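Local coordinates for ecto-NAD+ glycohydrolase (CD38 molecule) (Bos taurus, PDB 3GC6), which is a CD38-type ectoenzyme of the ADP-ribosyl cyclase family, whose fold includes a four-stranded parallel sheet flanked by helices, at residues A[167-172]-A[216-221]; A[207-212]-A[235-240]; A[187-192]-A[222-227]. The protein carries 1 engineered substitution. All blocks are in the same frame, centred on the assembly; numbering follows the deposited sequence. Where two conformers were deposited one is given.

Contact 1: residues A[167-172]-A[216-221]; sequences VVLNGS and SSIRKL. With NAG (2-acetamido-2-deoxy-beta-D-glucopyranose), chain C.
L169 on strand 164-170 and I218 on helix 216-227 mark the closest backbone approach, with their CA atoms 10.0 Å apart, so the gap is bridged by side chains alone and no hydrogen bond crosses it. L169 points at the helix, and its CD1 meets I218 CD1 tip to tip at 3.8 Å. The CB of I218 does not face the strand; the folded second torsion (chi2 -69°) is what turns its delta methyl inward. One helical turn on, L221 adds a looser contact, its CD2 4.4 Å from the same L169 CD1, so a single methyl of the strand faces two helix residues. At the strand end N170 OD1 accepts S172 N at 2.8 Å in the carbonyl plane, an Asx turn just where the strand ends. ND2 of the same amide is bonded to C1 of the N-acetylglucosamine (1.5 Å) and donates to K89 O. The strand is hydrogen-bonded on one side to strand 196-203 and on the other to strand 85-88. V168 lies against helix 91-101 on the opposite face of the sheet, while I218 and L221 also rest on F232 of strand 231-239.

Contact 2: residues A[207-212]-A[235-240]; sequences KPPSDS and MDNLSR. With NAG (2-acetamido-2-deoxy-beta-D-glucopyranose), chain C.
P209 brings CG of its ring to 3.5 Å from N237 OD1, an apolar-to-polar contact with no hydrogen bond, the two side chains meeting at a slant. N237 extends away from its own backbone N (chi1 -158°), which brings the end of the amide closer to the proline than its CB direction suggests. At the other end D236 OD2 comes within 3.4 Å of S212 CB, but its polar partner is C213 N, just beyond the loop segment, and S212 OG is likewise engaged by S214 N, two residues on, as in an ST turn. Between these two side-chain contacts the segments are joined by one water, which donates to D211 O at 2.7 Å and accepts from N237 N at 3.1 Å. The water thus links the loop backbone to the strand backbone at N237, where the chain turns a corner.

Farther on, S239 N-caps helix 240-244, and R240 reaches the N-acetylglucosamine borne by N170. Sugar O3 lies at the edge of the guanidinium, in its plane, 2.7 Å from R240 NH2; the N-H...O angle of 120° makes this hydrogen bond weak. The acetamide methyl C8 sits 3.5 Å above one face, offset toward the rim. D204 ties the group further, with OD1 salt-bridged to R240 NH2 and OD2 hydrogen-bonded to the sugar. The arrangement is that of a surface loop following one strand of a parallel alpha/beta sheet and packing beside the corner in the neighbouring outermost strand, next to an N-glycosylation site.

Contact 3: residues A[187-192]-A[222-227]; sequences QAPNLR and KSILDG. Engineered in segment 187-192: Q187 (natural residue Glu).
A buried, mainly apolar contact, crossed by no hydrogen bond, joins the turn after helix 182-187 to the C-terminal half of helix 216-227, through A188, P189 and L191 on one side and I224 and L225 on the other. P189 and I224 bring the backbones closest, with CA atoms 6.3 Å apart. I224 aims its CB at the turn, and its CG2, set anti to the backbone N, is the methyl that does the touching. It lies 3.9 Å from A188 O and 4.2 Å from A188 CB, and the proline follows with its CA 4.0 Å from this methyl. One branch of I224 thus rests on backbone as well as side-chain atoms. The turn is held by its own hydrogen bonds, N190 N to Q187 O and L191 N to A188 O, so A188 O has a polar partner although a methyl lies beside it.

L191 and L225 make the second point of contact, their CD1 and CD2 respectively 3.6 Å apart, the two side chains meeting at an angle. Both leucines also touch L197, which places them over the sheet. Helix 216-227 is the connection of a beta-alpha-beta crossover from strand 196-203 to the adjacent parallel strand 231-239, and the turn 187-192 leads into the first of these strands, so the contact sits where the preceding crossover meets this one. L225 reaches F232 and V230 as well, while L191 also packs on F86 of strand 85-88.

Q187, an engineered residue (Glu in nature), does not touch helix 216-227 and donates from NE2 to S154 OG. R228 NH2, just past the helix, donates to L191 O.

In the fold
From the N terminus the chain passes through 167-172, 187-192 and 207-212, then meets their partners in the order 216-221, 222-227 and 235-240, so all three contacts cross and none nests. Contact 1 closes a loop of 43 intervening residues, contact 3 one of 29 and contact 2 one of 22. Contacts 1 and 3 share helix 216-227, its first half facing strand 164-170 and its second the turn after helix 182-187; L221 CD1 and A188 CB, 4.0 Å apart, join them. Contact 2 ties the loop after strand 196-203 to the outermost strand 231-239. It meets contact 1 where G171 O probably accepts S210 N (2.7 Å), and both also touch the same N-acetylglucosamine. Contacts 2 and 3 stay apart.

Contact 1: residues A[167-172]-A[216-221]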
ATOM      1  N   VAL A 167      -5.551 -26.933  10.676  0.50  4.41           N
ATOM      2  CA  VAL A 167      -4.364 -27.498  10.016  0.50  4.22           C
ATOM      3  C   VAL A 167      -4.758 -28.559   9.001  0.50  4.35           C
ATOM      4  O   VAL A 167      -5.659 -29.367   9.248  0.50  4.31           O
ATOM      5  CB  VAL A 167      -3.307 -28.075  11.009  0.50  4.26           C
ATOM      6  CG1 VAL A 167      -3.889 -29.216  11.840  0.50  4.52           C
ATOM      7  CG2 VAL A 167      -2.058 -28.553  10.266  0.50  4.27           C
ATOM      8  N   VAL A 168      -4.087 -28.531   7.853  1.00  3.81           N
ATOM      9  CA  VAL A 168      -4.303 -29.520   6.784  1.00  3.83           C
ATOM     10  C   VAL A 168      -3.121 -30.485   6.768  1.00  3.77           C
ATOM     11  O   VAL A 168      -1.984 -30.095   6.507  1.00  3.80           O
ATOM     12  CB  VAL A 168      -4.356 -28.805   5.434  1.00  4.04           C
ATOM     13  CG1 VAL A 168      -4.682 -29.784   4.311  1.00  4.24           C
ATOM     14  CG2 VAL A 168      -5.422 -27.712   5.468  1.00  4.45           C
ATOM     15  N   LEU A 169      -3.425 -31.758   7.024  1.00  3.86           N
ATOM     16  CA  LEU A 169      -2.410 -32.795   7.127  1.00  3.98           C
ATOM     17  C   LEU A 169      -2.649 -33.905   6.088  1.00  4.04           C
ATOM     18  O   LEU A 169      -3.747 -34.016   5.544  1.00  3.93           O
ATOM     19  CB  LEU A 169      -2.403 -33.381   8.535  1.00  4.07           C
ATOM     20  CG  LEU A 169      -2.067 -32.373   9.628  1.00  3.55           C
ATOM     21  CD1 LEU A 169      -2.156 -33.034  11.005  1.00  4.29           C
ATOM     22  CD2 LEU A 169      -0.645 -31.810   9.452  1.00  4.12           C
ATOM     23  N   ASN A 170      -1.611 -34.697   5.846  1.00  4.43           N
ATOM     24  CA  ASN A 170      -1.612 -35.647   4.728  1.00  4.43           C
ATOM     25  C   ASN A 170      -1.953 -37.060   5.174  1.00  4.75           C
ATOM     26  O   ASN A 170      -1.112 -37.726   5.765  1.00  4.96           O
ATOM     27  CB  ASN A 170      -0.230 -35.624   4.083  1.00  4.48           C
ATOM     28  CG  ASN A 170      -0.218 -36.258   2.705  1.00  4.85           C
ATOM     29  OD1 ASN A 170      -0.892 -37.268   2.466  1.00  5.32           O
ATOM     30  ND2 ASN A 170       0.535 -35.630   1.790  1.00  4.85           N
ATOM     31  N   GLY A 171      -3.200 -37.461   4.926  1.00  4.70           N
ATOM     32  CA  GLY A 171      -3.703 -38.786   5.270  1.00  5.01           C
ATOM     33  C   GLY A 171      -3.133 -39.874   4.380  1.00  5.35           C
ATOM     34  O   GLY A 171      -3.410 -41.050   4.628  1.00  5.52           O
ATOM     35  N   SER A 172      -2.342 -39.496   3.379  1.00  5.42           N
ATOM     36  CA  SER A 172      -1.705 -40.482   2.498  1.00  6.16           C
ATOM     37  C   SER A 172      -0.259 -40.787   2.892  1.00  6.57           C
ATOM     38  O   SER A 172       0.441 -41.535   2.205  1.00  7.40           O
ATOM     39  CB  SER A 172      -1.852 -40.110   1.013  1.00  6.05           C
ATOM     40  OG  SER A 172      -3.181 -40.369   0.591  1.00  6.40           O
ATOM     41  N   SER A 216      -0.730 -43.125  15.885  1.00  4.29           N
ATOM     42  CA  SER A 216       0.261 -42.715  16.871  1.00  4.49           C
ATOM     43  C   SER A 216       0.738 -41.282  16.674  1.00  4.34           C
ATOM     44  O   SER A 216       0.980 -40.590  17.659  1.00  4.55           O
ATOM     45  CB  SER A 216       1.484 -43.631  16.824  1.00  4.91           C
ATOM     46  OG  SER A 216       1.145 -44.905  17.327  1.00  6.11           O
ATOM     47  N   SER A 217       0.886 -40.850  15.422  1.00  4.42           N
ATOM     48  CA  SER A 217       1.514 -39.540  15.207  1.00  4.34           C
ATOM     49  C   SER A 217       0.538 -38.433  15.632  1.00  4.26           C
ATOM     50  O   SER A 217       0.955 -37.417  16.206  1.00  4.62           O
ATOM     51  CB  SER A 217       2.034 -39.359  13.776  1.00  4.65           C
ATOM     52  OG  SER A 217       0.986 -39.054  12.889  1.00  4.97           O
ATOM     53  N   ILE A 218      -0.758 -38.621  15.370  1.00  4.41           N
ATOM     54  CA  ILE A 218      -1.737 -37.632  15.829  1.00  4.41           C
ATOM     55  C   ILE A 218      -1.826 -37.619  17.360  1.00  4.61           C
ATOM     56  O   ILE A 218      -2.049 -36.558  17.963  1.00  4.93           O
ATOM     57  CB  ILE A 218      -3.109 -37.814  15.153  1.00  4.43           C
ATOM     58  CG1 ILE A 218      -2.976 -37.420  13.674  1.00  4.70           C
ATOM     59  CG2 ILE A 218      -4.159 -36.943  15.876  1.00  4.81           C
ATOM     60  CD1 ILE A 218      -2.742 -35.882  13.461  1.00  5.09           C
ATOM     61  N   ARG A 219      -1.598 -38.779  17.994  1.00  4.58           N
ATOM     62  CA  ARG A 219      -1.514 -38.811  19.459  1.00  4.81           C
ATOM     63  C   ARG A 219      -0.409 -37.878  19.956  1.00  4.98           C
ATOM     64  O   ARG A 219      -0.586 -37.164  20.961  1.00  5.31           O
ATOM     65  CB  ARG A 219      -1.257 -40.242  19.944  1.00  4.76           C
ATOM     66  CG  ARG A 219      -1.442 -40.366  21.439  1.00  6.43           C
ATOM     67  CD  ARG A 219      -0.963 -41.729  21.907  1.00  8.24           C
ATOM     68  NE  ARG A 219      -0.884 -41.855  23.358  1.00  9.49           N
ATOM     69  CZ  ARG A 219      -0.045 -42.685  23.969  1.00 10.00           C
ATOM     70  NH1 ARG A 219       0.788 -43.428  23.240  1.00 10.67           N
ATOM     71  NH2 ARG A 219      -0.023 -42.764  25.298  1.00 10.54           N
ATOM     72  N   LYS A 220       0.725 -37.863  19.259  1.00  4.87           N
ATOM     73  CA  LYS A 220       1.813 -36.960  19.624  1.00  5.06           C
ATOM     74  C   LYS A 220       1.392 -35.501  19.521  1.00  5.05           C
ATOM     75  O   LYS A 220       1.752 -34.686  20.362  1.00  5.38           O
ATOM     76  CB  LYS A 220       3.050 -37.183  18.747  1.00  5.33           C
ATOM     77  CG  LYS A 220       3.759 -38.496  19.020  1.00  6.31           C
ATOM     78  CD  LYS A 220       4.971 -38.679  18.090  1.00  7.24           C
ATOM     79  CE  LYS A 220       5.637 -40.040  18.415  1.00  8.82           C
ATOM     80  NZ  LYS A 220       6.576 -40.488  17.339  1.00  9.47           N
ATOM     81  N   LEU A 221       0.642 -35.166  18.471  1.00  4.57           N
ATOM     82  CA  LEU A 221       0.149 -33.804  18.310  1.00  4.38           C
ATOM     83  C   LEU A 221      -0.822 -33.462  19.425  1.00  4.52           C
ATOM     84  O   LEU A 221      -0.776 -32.365  19.989  1.00  4.91           O
ATOM     85  CB  LEU A 221      -0.530 -33.629  16.930  1.00  4.42           C
ATOM     86  CG  LEU A 221      -1.244 -32.293  16.706  1.00  4.46           C
ATOM     87  CD1 LEU A 221      -0.206 -31.171  16.844  1.00  4.92           C
ATOM     88  CD2 LEU A 221      -1.876 -32.271  15.308  1.00  4.71           C
TER
HETATM   89  C1  NAG C   1       0.813 -36.288   0.510  1.00  5.44           C
HETATM   90  C2  NAG C   1       0.156 -35.382  -0.544  1.00  6.08           C
HETATM   91  C3  NAG C   1       0.646 -35.789  -1.946  1.00  6.75           C
HETATM   92  C4  NAG C   1       2.166 -35.983  -2.043  1.00  7.64           C
HETATM   93  C5  NAG C   1       2.650 -36.841  -0.876  1.00  7.20           C
HETATM   94  C6  NAG C   1       4.181 -36.989  -0.825  1.00  7.26           C
HETATM   95  C7  NAG C   1      -2.060 -34.473   0.005  1.00  5.58           C
HETATM   96  C8  NAG C   1      -3.514 -34.781   0.188  1.00  5.96           C
HETATM   97  N2  NAG C   1      -1.307 -35.472  -0.494  1.00  5.56           N
HETATM   98  O3  NAG C   1       0.187 -34.868  -2.915  1.00  8.00           O
HETATM   99  O4  NAG C   1       2.504 -36.616  -3.287  1.00  8.94           O
HETATM  100  O5  NAG C   1       2.221 -36.227   0.329  1.00  6.80           O
HETATM  101  O6  NAG C   1       4.802 -35.720  -0.864  1.00  8.19           O
HETATM  102  O7  NAG C   1      -1.615 -33.359   0.294  1.00  5.61           O

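Contact 2: residues A[207-212]-A[235-240]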
ATOM      1  N   LYS A 207      -6.967 -43.542  -3.270  1.00 10.23           N
ATOM      2  CA  LYS A 207      -5.980 -44.285  -2.483  1.00 10.44           C
ATOM      3  C   LYS A 207      -6.418 -44.320  -1.017  1.00 10.04           C
ATOM      4  O   LYS A 207      -6.640 -43.271  -0.408  1.00 10.32           O
ATOM      5  CB  LYS A 207      -4.591 -43.653  -2.642  1.00 10.62           C
ATOM      6  CG  LYS A 207      -4.065 -43.729  -4.084  1.00 11.51           C
ATOM      7  CD  LYS A 207      -2.611 -43.260  -4.225  1.00 12.94           C
ATOM      8  CE  LYS A 207      -2.488 -41.746  -4.360  1.00 13.43           C
ATOM      9  NZ  LYS A 207      -3.088 -41.213  -5.634  1.00 14.18           N
ATOM     10  N   PRO A 208      -6.577 -45.527  -0.451  1.00  9.77           N
ATOM     11  CA  PRO A 208      -6.978 -45.634   0.947  1.00  9.31           C
ATOM     12  C   PRO A 208      -5.989 -44.938   1.871  1.00  8.72           C
ATOM     13  O   PRO A 208      -4.775 -44.993   1.644  1.00  8.34           O
ATOM     14  CB  PRO A 208      -6.965 -47.143   1.213  1.00  9.26           C
ATOM     15  CG  PRO A 208      -6.112 -47.723   0.110  1.00 10.00           C
ATOM     16  CD  PRO A 208      -6.394 -46.852  -1.069  1.00  9.81           C
ATOM     17  N   PRO A 209      -6.509 -44.283   2.915  1.00  8.35           N
ATOM     18  CA  PRO A 209      -5.628 -43.488   3.775  1.00  8.00           C
ATOM     19  C   PRO A 209      -4.586 -44.345   4.474  1.00  7.70           C
ATOM     20  O   PRO A 209      -4.856 -45.517   4.795  1.00  7.74           O
ATOM     21  CB  PRO A 209      -6.581 -42.888   4.809  1.00  7.89           C
ATOM     22  CG  PRO A 209      -7.958 -43.133   4.319  1.00  8.51           C
ATOM     23  CD  PRO A 209      -7.921 -44.237   3.328  1.00  8.40           C
ATOM     24  N   SER A 210      -3.414 -43.756   4.703  1.00  7.46           N
ATOM     25  CA  SER A 210      -2.288 -44.397   5.375  1.00  7.01           C
ATOM     26  C   SER A 210      -2.168 -43.959   6.835  1.00  6.72           C
ATOM     27  O   SER A 210      -1.496 -44.612   7.630  1.00  6.54           O
ATOM     28  CB  SER A 210      -0.982 -44.060   4.659  1.00  7.61           C
ATOM     29  OG  SER A 210      -0.910 -44.726   3.406  1.00  8.85           O
ATOM     30  N   ASP A 211      -2.805 -42.837   7.174  1.00  5.84           N
ATOM     31  CA  ASP A 211      -2.873 -42.413   8.586  1.00  5.78           C
ATOM     32  C   ASP A 211      -4.257 -41.881   8.924  1.00  5.65           C
ATOM     33  O   ASP A 211      -5.035 -41.548   8.043  1.00  5.77           O
ATOM     34  CB  ASP A 211      -1.791 -41.373   8.894  1.00  5.75           C
ATOM     35  CG  ASP A 211      -1.400 -41.338  10.375  1.00  6.20           C
ATOM     36  OD1 ASP A 211      -1.686 -42.323  11.103  1.00  6.51           O
ATOM     37  OD2 ASP A 211      -0.788 -40.333  10.802  1.00  5.79           O
ATOM     38  N   SER A 212      -4.569 -41.795  10.212  1.00  5.08           N
ATOM     39  CA  SER A 212      -5.873 -41.337  10.639  1.00  5.07           C
ATOM     40  C   SER A 212      -5.767 -40.629  11.984  1.00  4.74           C
ATOM     41  O   SER A 212      -4.690 -40.597  12.570  1.00  4.71           O
ATOM     42  CB  SER A 212      -6.827 -42.523  10.781  1.00  5.39           C
ATOM     43  OG  SER A 212      -6.564 -43.222  11.979  1.00  6.29           O
ATOM     44  N   MET A 235     -10.452 -34.593  12.149  0.50  4.98           N
ATOM     45  CA  MET A 235     -11.344 -35.170  11.149  0.50  5.26           C
ATOM     46  C   MET A 235     -10.502 -35.850  10.066  0.50  5.05           C
ATOM     47  O   MET A 235      -9.508 -35.280   9.617  0.50  5.13           O
ATOM     48  CB  MET A 235     -12.197 -34.049  10.531  0.50  5.39           C
ATOM     49  CG  MET A 235     -13.351 -33.504  11.409  0.50  5.92           C
ATOM     50  SD  MET A 235     -13.014 -32.464  12.863  0.50  6.77           S
ATOM     51  CE  MET A 235     -11.896 -31.216  12.186  0.50  3.80           C
ATOM     52  N   ASP A 236     -10.868 -37.069   9.647  1.00  5.15           N
ATOM     53  CA  ASP A 236     -10.059 -37.812   8.698  1.00  5.19           C
ATOM     54  C   ASP A 236     -10.949 -38.562   7.693  1.00  5.31           C
ATOM     55  O   ASP A 236     -12.135 -38.280   7.568  1.00  5.51           O
ATOM     56  CB  ASP A 236      -9.124 -38.788   9.440  1.00  5.35           C
ATOM     57  CG  ASP A 236      -9.898 -39.803  10.284  1.00  6.24           C
ATOM     58  OD1 ASP A 236     -11.078 -40.041   9.975  1.00  6.13           O
ATOM     59  OD2 ASP A 236      -9.346 -40.345  11.274  1.00  6.69           O
ATOM     60  N   ASN A 237     -10.329 -39.475   6.969  1.00  5.70           N
ATOM     61  CA  ASN A 237     -10.979 -40.276   5.950  1.00  6.37           C
ATOM     62  C   ASN A 237     -11.732 -39.407   4.959  1.00  6.51           C
ATOM     63  O   ASN A 237     -12.908 -39.632   4.691  1.00  7.25           O
ATOM     64  CB  ASN A 237     -11.906 -41.317   6.590  1.00  6.68           C
ATOM     65  CG  ASN A 237     -12.171 -42.488   5.652  1.00  7.93           C
ATOM     66  OD1 ASN A 237     -11.422 -42.702   4.686  1.00 10.07           O
ATOM     67  ND2 ASN A 237     -13.230 -43.231   5.916  1.00  9.33           N
ATOM     68  N   LEU A 238     -11.051 -38.368   4.481  1.00  6.33           N
ATOM     69  CA  LEU A 238     -11.618 -37.435   3.479  1.00  6.20           C
ATOM     70  C   LEU A 238     -10.685 -37.347   2.295  1.00  5.78           C
ATOM     71  O   LEU A 238      -9.477 -37.185   2.459  1.00  5.70           O
ATOM     72  CB  LEU A 238     -11.722 -35.998   4.065  1.00  6.65           C
ATOM     73  CG  LEU A 238     -12.744 -35.746   5.159  1.00  8.02           C
ATOM     74  CD1 LEU A 238     -12.468 -34.375   5.767  1.00  8.63           C
ATOM     75  CD2 LEU A 238     -14.171 -35.815   4.621  1.00  9.47           C
ATOM     76  N   SER A 239     -11.232 -37.418   1.077  1.00  5.12           N
ATOM     77  CA  SER A 239     -10.438 -37.151  -0.103  1.00  4.91           C
ATOM     78  C   SER A 239     -10.285 -35.641  -0.240  1.00  4.73           C
ATOM     79  O   SER A 239     -10.994 -34.867   0.429  1.00  5.05           O
ATOM     80  CB  SER A 239     -11.160 -37.680  -1.366  1.00  4.77           C
ATOM     81  OG  SER A 239     -12.359 -36.945  -1.560  1.00  5.02           O
ATOM     82  N   ARG A 240      -9.427 -35.212  -1.161  1.00  5.11           N
ATOM     83  CA  ARG A 240      -9.312 -33.781  -1.444  1.00  5.08           C
ATOM     84  C   ARG A 240     -10.656 -33.118  -1.770  1.00  4.83           C
ATOM     85  O   ARG A 240     -10.987 -32.053  -1.242  1.00  4.80           O
ATOM     86  CB  ARG A 240      -8.339 -33.527  -2.593  1.00  5.59           C
ATOM     87  CG  ARG A 240      -6.911 -33.903  -2.286  1.00  6.26           C
ATOM     88  CD  ARG A 240      -6.011 -33.545  -3.463  1.00  8.25           C
ATOM     89  NE  ARG A 240      -4.717 -34.218  -3.386  1.00  9.06           N
ATOM     90  CZ  ARG A 240      -3.551 -33.585  -3.365  1.00  9.70           C
ATOM     91  NH1 ARG A 240      -3.501 -32.256  -3.424  1.00  9.79           N
ATOM     92  NH2 ARG A 240      -2.426 -34.288  -3.293  1.00  9.53           N
TER
HETATM   93  C1  NAG C   1       0.813 -36.288   0.510  1.00  5.44           C
HETATM   94  C2  NAG C   1       0.156 -35.382  -0.544  1.00  6.08           C
HETATM   95  C3  NAG C   1       0.646 -35.789  -1.946  1.00  6.75           C
HETATM   96  C4  NAG C   1       2.166 -35.983  -2.043  1.00  7.64           C
HETATM   97  C5  NAG C   1       2.650 -36.841  -0.876  1.00  7.20           C
HETATM   98  C6  NAG C   1       4.181 -36.989  -0.825  1.00  7.26           C
HETATM   99  C7  NAG C   1      -2.060 -34.473   0.005  1.00  5.58           C
HETATM  100  C8  NAG C   1      -3.514 -34.781   0.188  1.00  5.96           C
HETATM  101  N2  NAG C   1      -1.307 -35.472  -0.494  1.00  5.56           N
HETATM  102  O3  NAG C   1       0.187 -34.868  -2.915  1.00  8.00           O
HETATM  103  O4  NAG C   1       2.504 -36.616  -3.287  1.00  8.94           O
HETATM  104  O5  NAG C   1       2.221 -36.227   0.329  1.00  6.80           O
HETATM  105  O6  NAG C   1       4.802 -35.720  -0.864  1.00  8.19           O
HETATM  106  O7  NAG C   1      -1.615 -33.359   0.294  1.00  5.61           O
HETATM  107  O   HOH W   1      -7.547 -40.835   7.261  1.00  6.56           O

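Contact 3: residues A[187-192]-A[222-227]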
ATOM      1  N   GLN A 187       5.847 -24.795  14.946  1.00  4.44           N
ATOM      2  CA  GLN A 187       4.531 -24.125  14.963  1.00  4.27           C
ATOM      3  C   GLN A 187       3.637 -24.640  16.076  1.00  4.18           C
ATOM      4  O   GLN A 187       3.226 -23.872  16.944  1.00  4.47           O
ATOM      5  CB  GLN A 187       3.866 -24.231  13.608  1.00  4.24           C
ATOM      6  CG  GLN A 187       4.671 -23.503  12.511  1.00  4.52           C
ATOM      7  CD  GLN A 187       4.213 -23.826  11.100  1.00  4.57           C
ATOM      8  OE1 GLN A 187       3.230 -24.511  10.880  1.00  5.09           O
ATOM      9  NE2 GLN A 187       4.930 -23.266  10.110  1.00  4.86           N
ATOM     10  N   ALA A 188       3.372 -25.943  16.099  1.00  4.23           N
ATOM     11  CA  ALA A 188       2.450 -26.471  17.116  1.00  4.30           C
ATOM     12  C   ALA A 188       2.911 -26.162  18.553  1.00  4.52           C
ATOM     13  O   ALA A 188       2.123 -25.760  19.376  1.00  4.65           O
ATOM     14  CB  ALA A 188       2.173 -27.995  16.901  1.00  4.15           C
ATOM     15  N   PRO A 189       4.214 -26.323  18.851  1.00  4.47           N
ATOM     16  CA  PRO A 189       4.655 -26.093  20.240  1.00  4.62           C
ATOM     17  C   PRO A 189       4.576 -24.631  20.667  1.00  4.52           C
ATOM     18  O   PRO A 189       4.660 -24.356  21.872  1.00  5.07           O
ATOM     19  CB  PRO A 189       6.132 -26.546  20.219  1.00  4.46           C
ATOM     20  CG  PRO A 189       6.146 -27.590  19.124  1.00  5.41           C
ATOM     21  CD  PRO A 189       5.237 -27.057  18.064  1.00  4.88           C
ATOM     22  N   ASN A 190       4.420 -23.729  19.692  1.00  4.58           N
ATOM     23  CA  ASN A 190       4.392 -22.303  19.989  1.00  4.55           C
ATOM     24  C   ASN A 190       3.007 -21.677  19.807  1.00  4.54           C
ATOM     25  O   ASN A 190       2.879 -20.457  19.899  1.00  4.68           O
ATOM     26  CB  ASN A 190       5.442 -21.560  19.175  1.00  4.95           C
ATOM     27  CG  ASN A 190       6.827 -21.844  19.668  1.00  5.16           C
ATOM     28  OD1 ASN A 190       7.668 -22.424  18.952  1.00  5.98           O
ATOM     29  ND2 ASN A 190       7.074 -21.470  20.917  1.00  6.17           N
ATOM     30  N   LEU A 191       2.004 -22.517  19.584  1.00  4.36           N
ATOM     31  CA  LEU A 191       0.625 -22.006  19.444  1.00  4.31           C
ATOM     32  C   LEU A 191       0.208 -21.242  20.691  1.00  4.21           C
ATOM     33  O   LEU A 191       0.464 -21.672  21.813  1.00  4.23           O
ATOM     34  CB  LEU A 191      -0.370 -23.155  19.233  1.00  4.12           C
ATOM     35  CG  LEU A 191      -0.454 -23.651  17.808  1.00  5.48           C
ATOM     36  CD1 LEU A 191      -1.266 -24.972  17.797  1.00  5.93           C
ATOM     37  CD2 LEU A 191      -1.091 -22.577  16.869  1.00  5.36           C
ATOM     38  N   ARG A 192      -0.475 -20.117  20.494  1.00  4.05           N
ATOM     39  CA  ARG A 192      -1.007 -19.351  21.621  1.00  4.15           C
ATOM     40  C   ARG A 192      -1.906 -20.254  22.455  1.00  4.15           C
ATOM     41  O   ARG A 192      -2.781 -20.947  21.911  1.00  4.16           O
ATOM     42  CB  ARG A 192      -1.828 -18.152  21.129  1.00  4.19           C
ATOM     43  CG  ARG A 192      -2.259 -17.258  22.284  1.00  4.42           C
ATOM     44  CD  ARG A 192      -3.389 -16.322  21.864  1.00  4.31           C
ATOM     45  NE  ARG A 192      -3.056 -15.416  20.778  1.00  4.48           N
ATOM     46  CZ  ARG A 192      -2.597 -14.162  20.959  1.00  4.08           C
ATOM     47  NH1 ARG A 192      -2.328 -13.705  22.173  1.00  4.82           N
ATOM     48  NH2 ARG A 192      -2.358 -13.381  19.913  1.00  4.82           N
ATOM     49  N   LYS A 222      -1.725 -34.389  19.726  1.00  4.33           N
ATOM     50  CA  LYS A 222      -2.686 -34.199  20.806  1.00  4.67           C
ATOM     51  C   LYS A 222      -1.946 -33.864  22.094  1.00  5.06           C
ATOM     52  O   LYS A 222      -2.322 -32.952  22.840  1.00  5.18           O
ATOM     53  CB  LYS A 222      -3.535 -35.467  20.990  1.00  5.01           C
ATOM     54  CG  LYS A 222      -4.492 -35.501  22.199  1.00  6.50           C
ATOM     55  CD  LYS A 222      -5.661 -34.568  22.059  1.00  7.80           C
ATOM     56  CE  LYS A 222      -6.626 -34.717  23.258  1.00  8.56           C
ATOM     57  NZ  LYS A 222      -7.587 -33.561  23.278  1.00  9.56           N
ATOM     58  N   SER A 223      -0.880 -34.614  22.371  1.00  5.31           N
ATOM     59  CA  SER A 223      -0.118 -34.386  23.597  0.50  5.36           C
ATOM     60  C   SER A 223       0.464 -32.975  23.629  1.00  5.37           C
ATOM     61  O   SER A 223       0.443 -32.294  24.668  1.00  5.64           O
ATOM     62  CB  SER A 223       0.979 -35.450  23.756  0.50  5.52           C
ATOM     63  OG  SER A 223       1.834 -35.146  24.845  0.50  5.73           O
ATOM     64  N   ILE A 224       0.971 -32.501  22.484  1.00  4.83           N
ATOM     65  CA  ILE A 224       1.516 -31.147  22.412  1.00  5.14           C
ATOM     66  C   ILE A 224       0.398 -30.130  22.689  1.00  5.22           C
ATOM     67  O   ILE A 224       0.573 -29.199  23.474  1.00  5.08           O
ATOM     68  CB  ILE A 224       2.167 -30.870  21.047  1.00  5.52           C
ATOM     69  CG1 ILE A 224       3.442 -31.727  20.886  1.00  5.06           C
ATOM     70  CG2 ILE A 224       2.468 -29.379  20.884  1.00  5.11           C
ATOM     71  CD1 ILE A 224       4.024 -31.682  19.482  1.00  6.03           C
ATOM     72  N   LEU A 225      -0.757 -30.314  22.039  1.00  5.05           N
ATOM     73  CA  LEU A 225      -1.861 -29.369  22.200  1.00  4.95           C
ATOM     74  C   LEU A 225      -2.410 -29.374  23.629  1.00  5.08           C
ATOM     75  O   LEU A 225      -2.711 -28.314  24.184  1.00  5.41           O
ATOM     76  CB  LEU A 225      -2.968 -29.673  21.198  1.00  4.63           C
ATOM     77  CG  LEU A 225      -2.446 -29.575  19.764  1.00  4.61           C
ATOM     78  CD1 LEU A 225      -3.577 -29.958  18.789  1.00  4.54           C
ATOM     79  CD2 LEU A 225      -1.924 -28.156  19.446  1.00  4.90           C
ATOM     80  N   ASP A 226      -2.500 -30.555  24.241  1.00  5.23           N
ATOM     81  CA  ASP A 226      -2.929 -30.612  25.633  1.00  5.49           C
ATOM     82  C   ASP A 226      -2.001 -29.736  26.477  1.00  5.41           C
ATOM     83  O   ASP A 226      -2.453 -29.026  27.388  1.00  5.75           O
ATOM     84  CB  ASP A 226      -2.875 -32.051  26.138  1.00  5.64           C
ATOM     85  CG  ASP A 226      -4.084 -32.891  25.703  1.00  6.58           C
ATOM     86  OD1 ASP A 226      -5.123 -32.363  25.222  1.00  6.53           O
ATOM     87  OD2 ASP A 226      -3.997 -34.128  25.855  1.00  7.07           O
ATOM     88  N   GLY A 227      -0.702 -29.827  26.207  1.00  5.36           N
ATOM     89  CA  GLY A 227       0.311 -29.012  26.914  1.00  5.67           C
ATOM     90  C   GLY A 227       0.074 -27.514  26.760  1.00  5.93           C
ATOM     91  O   GLY A 227       0.401 -26.746  27.675  1.00  6.49           O
TER